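Local coordinates for protein carbon monoxide dehydrogenase (Thermococcus sp. AM4, PDB 6T7J) that probably catalyses the reversible, ferredoxin-linked oxidation of carbon monoxide to carbon dioxide at a nickel-iron-sulfur cluster, captured here in a nickel-free state, at residues K26-I32 with V351-Y355; L437-K443 with R625-P631. All coordinates share one frame. Residue numbers count along the deposited sequence, not the author numbering.

Contact 1: K26-I32 with V351-Y355; sequences KAEEEGI and VAQCY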
ATOM      1  N   LYS A  26      32.404   4.140  21.750  1.00 61.12           N
ATOM      2  CA  LYS A  26      31.776   4.449  23.032  1.00 56.16           C
ATOM      3  C   LYS A  26      30.551   3.575  23.266  1.00 56.66           C
ATOM      4  O   LYS A  26      30.340   3.068  24.376  1.00 56.45           O
ATOM      5  CB  LYS A  26      31.400   5.930  23.087  1.00 52.85           C
ATOM      6  CG  LYS A  26      30.778   6.360  24.402  1.00 54.80           C
ATOM      7  CD  LYS A  26      30.602   7.868  24.461  1.00 55.56           C
ATOM      8  CE  LYS A  26      30.237   8.325  25.862  1.00 52.91           C
ATOM      9  NZ  LYS A  26      28.961   7.721  26.327  1.00 54.45           N
ATOM     10  N   ALA A  27      29.731   3.383  22.228  1.00 55.02           N
ATOM     11  CA  ALA A  27      28.588   2.486  22.336  1.00 55.90           C
ATOM     12  C   ALA A  27      29.033   1.069  22.667  1.00 57.51           C
ATOM     13  O   ALA A  27      28.400   0.384  23.481  1.00 52.16           O
ATOM     14  CB  ALA A  27      27.787   2.500  21.034  1.00 46.71           C
ATOM     15  N   GLU A  28      30.121   0.612  22.043  1.00 58.35           N
ATOM     16  CA  GLU A  28      30.622  -0.731  22.323  1.00 58.44           C
ATOM     17  C   GLU A  28      31.062  -0.864  23.776  1.00 59.95           C
ATOM     18  O   GLU A  28      30.703  -1.829  24.461  1.00 57.41           O
ATOM     19  CB  GLU A  28      31.775  -1.069  21.382  1.00 56.75           C
ATOM     20  CG  GLU A  28      31.361  -1.191  19.934  1.00 61.08           C
ATOM     21  CD  GLU A  28      32.183  -2.209  19.184  1.00 64.76           C
ATOM     22  OE1 GLU A  28      33.168  -2.712  19.762  1.00 68.32           O
ATOM     23  OE2 GLU A  28      31.844  -2.502  18.017  1.00 65.83           O
ATOM     24  N   GLU A  29      31.844   0.100  24.267  1.00 60.04           N
ATOM     25  CA  GLU A  29      32.325   0.003  25.642  1.00 65.77           C
ATOM     26  C   GLU A  29      31.191   0.174  26.647  1.00 60.83           C
ATOM     27  O   GLU A  29      31.289  -0.320  27.776  1.00 58.46           O
ATOM     28  CB  GLU A  29      33.435   1.024  25.892  1.00 59.45           C
ATOM     29  CG  GLU A  29      34.835   0.486  25.597  1.00 78.90           C
ATOM     30  CD  GLU A  29      35.507  -0.128  26.816  1.00 79.69           C
ATOM     31  OE1 GLU A  29      36.239   0.599  27.522  1.00 79.79           O
ATOM     32  OE2 GLU A  29      35.306  -1.338  27.066  1.00 70.84           O
ATOM     33  N   GLU A  30      30.111   0.849  26.259  1.00 62.27           N
ATOM     34  CA  GLU A  30      28.924   0.930  27.100  1.00 60.02           C
ATOM     35  C   GLU A  30      27.956  -0.224  26.872  1.00 56.55           C
ATOM     36  O   GLU A  30      26.973  -0.342  27.614  1.00 63.36           O
ATOM     37  CB  GLU A  30      28.196   2.257  26.866  1.00 60.03           C
ATOM     38  CG  GLU A  30      28.562   3.347  27.858  1.00 61.67           C
ATOM     39  CD  GLU A  30      28.384   4.736  27.280  1.00 65.77           C
ATOM     40  OE1 GLU A  30      29.389   5.468  27.173  1.00 65.78           O
ATOM     41  OE2 GLU A  30      27.239   5.093  26.933  1.00 67.76           O
ATOM     42  N   GLY A  31      28.205  -1.070  25.875  1.00 53.89           N
ATOM     43  CA  GLY A  31      27.312  -2.175  25.595  1.00 55.74           C
ATOM     44  C   GLY A  31      26.025  -1.777  24.912  1.00 54.95           C
ATOM     45  O   GLY A  31      24.987  -2.406  25.146  1.00 56.11           O
ATOM     46  N   ILE A  32      26.061  -0.746  24.073  1.00 55.13           N
ATOM     47  CA  ILE A  32      24.882  -0.229  23.389  1.00 54.96           C
ATOM     48  C   ILE A  32      25.005  -0.574  21.912  1.00 53.75           C
ATOM     49  O   ILE A  32      25.985  -0.193  21.258  1.00 52.20           O
ATOM     50  CB  ILE A  32      24.729   1.286  23.595  1.00 51.30           C
ATOM     51  CG1 ILE A  32      24.453   1.593  25.068  1.00 54.75           C
ATOM     52  CG2 ILE A  32      23.620   1.833  22.714  1.00 48.87           C
ATOM     53  CD1 ILE A  32      24.418   3.072  25.389  1.00 51.45           C
ATOM     54  N   VAL A 351      18.535   2.971  23.035  1.00 54.39           N
ATOM     55  CA  VAL A 351      19.739   3.743  23.337  1.00 52.11           C
ATOM     56  C   VAL A 351      19.433   4.815  24.376  1.00 53.59           C
ATOM     57  O   VAL A 351      20.153   4.967  25.373  1.00 56.45           O
ATOM     58  CB  VAL A 351      20.315   4.350  22.047  1.00 47.42           C
ATOM     59  CG1 VAL A 351      21.536   5.200  22.351  1.00 45.88           C
ATOM     60  CG2 VAL A 351      20.657   3.250  21.056  1.00 42.56           C
ATOM     61  N   ALA A 352      18.332   5.548  24.179  1.00 56.17           N
ATOM     62  CA  ALA A 352      18.014   6.643  25.089  1.00 57.30           C
ATOM     63  C   ALA A 352      17.745   6.153  26.502  1.00 56.65           C
ATOM     64  O   ALA A 352      17.889   6.928  27.453  1.00 57.50           O
ATOM     65  CB  ALA A 352      16.808   7.433  24.579  1.00 55.98           C
ATOM     66  N   GLN A 353      17.369   4.883  26.663  1.00 57.14           N
ATOM     67  CA  GLN A 353      17.106   4.363  27.996  1.00 58.18           C
ATOM     68  C   GLN A 353      18.380   4.076  28.777  1.00 60.53           C
ATOM     69  O   GLN A 353      18.301   3.824  29.984  1.00 61.56           O
ATOM     70  CB  GLN A 353      16.241   3.105  27.909  1.00 64.71           C
ATOM     71  CG  GLN A 353      14.753   3.399  28.038  1.00 64.97           C
ATOM     72  CD  GLN A 353      13.878   2.266  27.537  1.00 67.93           C
ATOM     73  OE1 GLN A 353      14.342   1.374  26.828  1.00 72.76           O
ATOM     74  NE2 GLN A 353      12.603   2.298  27.906  1.00 75.27           N
ATOM     75  N   CYS A 354      19.544   4.115  28.134  1.00 60.70           N
ATOM     76  CA  CYS A 354      20.804   4.004  28.855  1.00 61.13           C
ATOM     77  C   CYS A 354      21.372   5.368  29.228  1.00 60.99           C
ATOM     78  O   CYS A 354      22.493   5.442  29.741  1.00 59.60           O
ATOM     79  CB  CYS A 354      21.817   3.205  28.033  1.00 57.43           C
ATOM     80  SG  CYS A 354      21.451   1.435  27.947  1.00 70.84           S
ATOM     81  N   TYR A 355      20.626   6.437  28.976  1.00 60.63           N
ATOM     82  CA  TYR A 355      21.000   7.778  29.407  1.00 60.36           C
ATOM     83  C   TYR A 355      19.780   8.403  30.079  1.00 58.85           C
ATOM     84  O   TYR A 355      18.838   7.719  30.499  1.00 55.59           O
ATOM     85  CB  TYR A 355      21.497   8.624  28.227  1.00 55.62           C
ATOM     86  CG  TYR A 355      22.689   8.056  27.495  1.00 60.73           C
ATOM     87  CD1 TYR A 355      22.527   7.112  26.489  1.00 56.90           C
ATOM     88  CD2 TYR A 355      23.979   8.475  27.799  1.00 63.64           C
ATOM     89  CE1 TYR A 355      23.617   6.594  25.814  1.00 58.74           C
ATOM     90  CE2 TYR A 355      25.074   7.963  27.131  1.00 58.14           C
ATOM     91  CZ  TYR A 355      24.887   7.023  26.141  1.00 56.47           C
ATOM     92  OH  TYR A 355      25.975   6.511  25.473  1.00 62.03           O
TER
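A helix that ends against another part of the chain can use its last turn for polar contacts and a residue just beyond for apolar ones, and 26-32 does both. Lys26 sends NZ to Glu30 OE1, 2.4 Å away, a very short i to i+4 salt bridge; Ile330 and Arg403 supply further carbonyl acceptors for the same group. Glu30 turns its other oxygen across the interface, where Tyr355 OH donates a very short 2.4 Å hydrogen bond to Glu30 OE2. Gly31, with positive phi, closes the helix in a Schellman motif and redirects the chain so that Ile32 faces 351-355. Ile32 CD1 lies 3.6 Å from Tyr355 CE1 and 3.7 Å from Cys354 CB, while Ile32 CG2 meets Val351 CG2 at 3.7 Å. Cys354 and Tyr355 belong to the type I turn Ala352-Tyr355, Val351 to the helix before it. Helix 20-30 thus docks where helix 347-352 gives way to the turn before strand 358-361, with helix 325-330 packing against both segments.

Contact 2: L437-K443 with R625-P631; sequences LRDGTIK and RKKLGWP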
ATOM      1  N   LEU A 437      26.938  26.391 -19.330  1.00 64.29           N
ATOM      2  CA  LEU A 437      26.743  25.024 -19.804  1.00 62.13           C
ATOM      3  C   LEU A 437      27.056  24.910 -21.291  1.00 66.38           C
ATOM      4  O   LEU A 437      27.622  23.906 -21.737  1.00 63.98           O
ATOM      5  CB  LEU A 437      25.312  24.566 -19.524  1.00 61.51           C
ATOM      6  CG  LEU A 437      24.920  24.294 -18.069  1.00 63.28           C
ATOM      7  CD1 LEU A 437      23.410  24.193 -17.940  1.00 58.20           C
ATOM      8  CD2 LEU A 437      25.586  23.029 -17.554  1.00 61.12           C
ATOM      9  N   ARG A 438      26.694  25.932 -22.073  1.00 70.33           N
ATOM     10  CA  ARG A 438      26.940  25.892 -23.512  1.00 68.49           C
ATOM     11  C   ARG A 438      28.427  26.015 -23.828  1.00 64.91           C
ATOM     12  O   ARG A 438      28.920  25.384 -24.770  1.00 61.95           O
ATOM     13  CB  ARG A 438      26.154  26.999 -24.211  1.00 65.90           C
ATOM     14  CG  ARG A 438      24.802  26.560 -24.739  1.00 69.56           C
ATOM     15  CD  ARG A 438      24.331  27.455 -25.870  1.00 76.29           C
ATOM     16  NE  ARG A 438      24.042  28.806 -25.401  1.00 81.07           N
ATOM     17  CZ  ARG A 438      22.839  29.224 -25.023  1.00 76.91           C
ATOM     18  NH1 ARG A 438      21.804  28.393 -25.059  1.00 71.52           N
ATOM     19  NH2 ARG A 438      22.670  30.471 -24.606  1.00 65.85           N
ATOM     20  N   ASP A 439      29.155  26.827 -23.058  1.00 63.02           N
ATOM     21  CA  ASP A 439      30.586  26.995 -23.290  1.00 60.54           C
ATOM     22  C   ASP A 439      31.365  25.732 -22.962  1.00 59.11           C
ATOM     23  O   ASP A 439      32.371  25.436 -23.616  1.00 62.37           O
ATOM     24  CB  ASP A 439      31.131  28.148 -22.447  1.00 59.43           C
ATOM     25  CG  ASP A 439      30.657  29.499 -22.926  1.00 69.30           C
ATOM     26  OD1 ASP A 439      30.010  29.561 -23.992  1.00 76.67           O
ATOM     27  OD2 ASP A 439      30.936  30.502 -22.233  1.00 73.58           O
ATOM     28  N   GLY A 440      30.917  24.980 -21.961  1.00 60.80           N
ATOM     29  CA  GLY A 440      31.729  23.961 -21.339  1.00 56.26           C
ATOM     30  C   GLY A 440      32.335  24.384 -20.023  1.00 53.67           C
ATOM     31  O   GLY A 440      33.025  23.576 -19.389  1.00 57.41           O
ATOM     32  N   THR A 441      32.106  25.631 -19.599  1.00 52.64           N
ATOM     33  CA  THR A 441      32.570  26.067 -18.285  1.00 63.48           C
ATOM     34  C   THR A 441      31.991  25.186 -17.188  1.00 63.32           C
ATOM     35  O   THR A 441      32.672  24.876 -16.201  1.00 61.55           O
ATOM     36  CB  THR A 441      32.197  27.533 -18.059  1.00 61.35           C
ATOM     37  OG1 THR A 441      32.283  28.247 -19.301  1.00 59.82           O
ATOM     38  CG2 THR A 441      33.141  28.171 -17.054  1.00 60.05           C
ATOM     39  N   ILE A 442      30.741  24.763 -17.344  1.00 61.41           N
ATOM     40  CA  ILE A 442      30.127  23.751 -16.495  1.00 61.89           C
ATOM     41  C   ILE A 442      29.691  22.605 -17.400  1.00 59.70           C
ATOM     42  O   ILE A 442      28.913  22.813 -18.340  1.00 60.09           O
ATOM     43  CB  ILE A 442      28.943  24.314 -15.693  1.00 61.93           C
ATOM     44  CG1 ILE A 442      29.440  25.342 -14.674  1.00 59.70           C
ATOM     45  CG2 ILE A 442      28.185  23.192 -14.996  1.00 57.70           C
ATOM     46  CD1 ILE A 442      28.362  25.868 -13.753  1.00 61.40           C
ATOM     47  N   LYS A 443      30.212  21.406 -17.133  1.00 58.45           N
ATOM     48  CA  LYS A 443      29.885  20.258 -17.975  1.00 61.20           C
ATOM     49  C   LYS A 443      28.419  19.873 -17.833  1.00 62.96           C
ATOM     50  O   LYS A 443      27.748  19.576 -18.829  1.00 65.71           O
ATOM     51  CB  LYS A 443      30.785  19.073 -17.624  1.00 64.98           C
ATOM     52  CG  LYS A 443      31.905  18.829 -18.622  1.00 64.79           C
ATOM     53  CD  LYS A 443      32.699  20.100 -18.879  1.00 61.04           C
ATOM     54  CE  LYS A 443      33.686  19.911 -20.015  1.00 66.10           C
ATOM     55  NZ  LYS A 443      34.272  21.205 -20.460  1.00 64.64           N
ATOM     56  N   ARG A 625      26.036  16.225 -23.969  1.00 63.89           N
ATOM     57  CA  ARG A 625      26.653  17.408 -24.561  1.00 62.44           C
ATOM     58  C   ARG A 625      26.877  17.219 -26.055  1.00 64.55           C
ATOM     59  O   ARG A 625      26.599  18.122 -26.852  1.00 65.62           O
ATOM     60  CB  ARG A 625      27.979  17.718 -23.868  1.00 54.50           C
ATOM     61  CG  ARG A 625      27.852  18.114 -22.413  1.00 61.50           C
ATOM     62  CD  ARG A 625      29.153  18.700 -21.902  1.00 64.14           C
ATOM     63  NE  ARG A 625      29.441  19.986 -22.529  1.00 61.21           N
ATOM     64  CZ  ARG A 625      28.965  21.147 -22.097  1.00 60.28           C
ATOM     65  NH1 ARG A 625      28.178  21.186 -21.030  1.00 67.80           N
ATOM     66  NH2 ARG A 625      29.276  22.270 -22.729  1.00 60.72           N
ATOM     67  N   LYS A 626      27.389  16.049 -26.449  1.00 64.69           N
ATOM     68  CA  LYS A 626      27.612  15.774 -27.864  1.00 63.47           C
ATOM     69  C   LYS A 626      26.302  15.785 -28.642  1.00 64.11           C
ATOM     70  O   LYS A 626      26.246  16.280 -29.773  1.00 66.70           O
ATOM     71  CB  LYS A 626      28.330  14.434 -28.034  1.00 61.91           C
ATOM     72  CG  LYS A 626      29.756  14.420 -27.502  1.00 70.30           C
ATOM     73  CD  LYS A 626      30.421  13.057 -27.677  1.00 71.46           C
ATOM     74  CE  LYS A 626      29.877  12.034 -26.688  1.00 66.94           C
ATOM     75  NZ  LYS A 626      30.902  11.028 -26.278  1.00 57.75           N
ATOM     76  N   LYS A 627      25.230  15.253 -28.048  1.00 60.98           N
ATOM     77  CA  LYS A 627      23.937  15.263 -28.726  1.00 60.86           C
ATOM     78  C   LYS A 627      23.352  16.666 -28.843  1.00 65.01           C
ATOM     79  O   LYS A 627      22.493  16.897 -29.702  1.00 64.70           O
ATOM     80  CB  LYS A 627      22.955  14.344 -28.001  1.00 58.82           C
ATOM     81  CG  LYS A 627      23.313  12.870 -28.076  1.00 61.04           C
ATOM     82  CD  LYS A 627      22.199  12.001 -27.511  1.00 65.49           C
ATOM     83  CE  LYS A 627      22.610  10.538 -27.446  1.00 66.82           C
ATOM     84  NZ  LYS A 627      22.902   9.975 -28.796  1.00 74.89           N
ATOM     85  N   LEU A 628      23.792  17.603 -28.007  1.00 63.86           N
ATOM     86  CA  LEU A 628      23.310  18.977 -28.040  1.00 64.27           C
ATOM     87  C   LEU A 628      24.114  19.870 -28.978  1.00 69.86           C
ATOM     88  O   LEU A 628      23.832  21.071 -29.058  1.00 67.12           O
ATOM     89  CB  LEU A 628      23.332  19.577 -26.629  1.00 61.51           C
ATOM     90  CG  LEU A 628      22.171  19.232 -25.697  1.00 60.28           C
ATOM     91  CD1 LEU A 628      22.355  19.921 -24.357  1.00 58.92           C
ATOM     92  CD2 LEU A 628      20.840  19.617 -26.322  1.00 55.88           C
ATOM     93  N   GLY A 629      25.100  19.320 -29.683  1.00 67.27           N
ATOM     94  CA  GLY A 629      25.945  20.139 -30.528  1.00 66.79           C
ATOM     95  C   GLY A 629      26.832  21.102 -29.777  1.00 67.99           C
ATOM     96  O   GLY A 629      27.326  22.066 -30.366  1.00 70.55           O
ATOM     97  N   TRP A 630      27.046  20.872 -28.489  1.00 65.43           N
ATOM     98  CA  TRP A 630      27.857  21.744 -27.659  1.00 69.22           C
ATOM     99  C   TRP A 630      29.304  21.276 -27.646  1.00 63.37           C
ATOM    100  O   TRP A 630      29.597  20.115 -27.950  1.00 61.56           O
ATOM    101  CB  TRP A 630      27.308  21.771 -26.234  1.00 68.80           C
ATOM    102  CG  TRP A 630      25.984  22.454 -26.105  1.00 66.50           C
ATOM    103  CD1 TRP A 630      25.277  23.067 -27.098  1.00 68.81           C
ATOM    104  CD2 TRP A 630      25.205  22.593 -24.911  1.00 64.40           C
ATOM    105  NE1 TRP A 630      24.106  23.580 -26.596  1.00 70.68           N
ATOM    106  CE2 TRP A 630      24.037  23.301 -25.256  1.00 67.74           C
ATOM    107  CE3 TRP A 630      25.381  22.186 -23.586  1.00 67.11           C
ATOM    108  CZ2 TRP A 630      23.050  23.612 -24.323  1.00 68.60           C
ATOM    109  CZ3 TRP A 630      24.401  22.497 -22.661  1.00 68.64           C
ATOM    110  CH2 TRP A 630      23.250  23.203 -23.034  1.00 67.60           C
ATOM    111  N   PRO A 631      30.248  22.166 -27.300  1.00 62.98           N
ATOM    112  CA  PRO A 631      31.646  21.752 -27.148  1.00 61.83           C
ATOM    113  C   PRO A 631      31.833  20.747 -26.022  1.00 58.33           C
ATOM    114  O   PRO A 631      30.885  20.447 -25.299  1.00 63.91           O
ATOM    115  CB  PRO A 631      32.373  23.065 -26.829  1.00 66.13           C
ATOM    116  CG  PRO A 631      31.307  23.994 -26.355  1.00 60.06           C
ATOM    117  CD  PRO A 631      30.091  23.621 -27.139  1.00 64.43           C
TER
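One buried arginine can join a C-terminal tail to an internal bend through backbone carbonyls, as Arg625 illustrates. From the last turn of helix 610-627 its guanidinium enters the bend of 437-443: Arg625 NH2 donates to Leu437 O at 2.5 Å and NH1 to Lys443 O at 2.8 Å, with a weak second bond from NH1 to Leu437 O at 2.9 Å. Arg625 NE also bonds to Pro631 O of its own tail at 3.2 Å. Gly629, with positive phi, ends the helix in a Schellman motif and turns the chain back toward 437-443. Trp630 lays a ring face against Arg438, whose CA sits 4.1 Å from the six-membered ring centroid in a CH-pi contact, while Leu437 CB approaches Trp630 CZ3 at 3.9 Å. Pro631 CD lies 3.2 Å from Arg438 O. Arginine hydrogen bonding to carbonyls of a helix's last turn and the following loop here joins the C-terminal tail to the helix-to-strand connection leading into central strand 444-448 of a Rossmann-like parallel sheet.

Together the contacts illustrate how the two ends of a long chain can be secured to separate domains. Contact 1 holds the N-terminal helix against the Rossmann-like sheet region that includes strand 358-361; contact 2 holds the C-terminal tail against a second six-stranded parallel sheet with the same 3-2-1-4-5-6 strand order. The centres of contact 1 and contact 2 are about 53 Å apart. The nearest atoms of contact 1 and contact 2 are about 42 Å apart. The two lie on opposite sides of the chain's centre. Neither contact includes a residue that lines the broken Fe4S4 cluster, whose pocket draws on both sheet regions, from His269 to Cys343 and from Gly450 to Lys559.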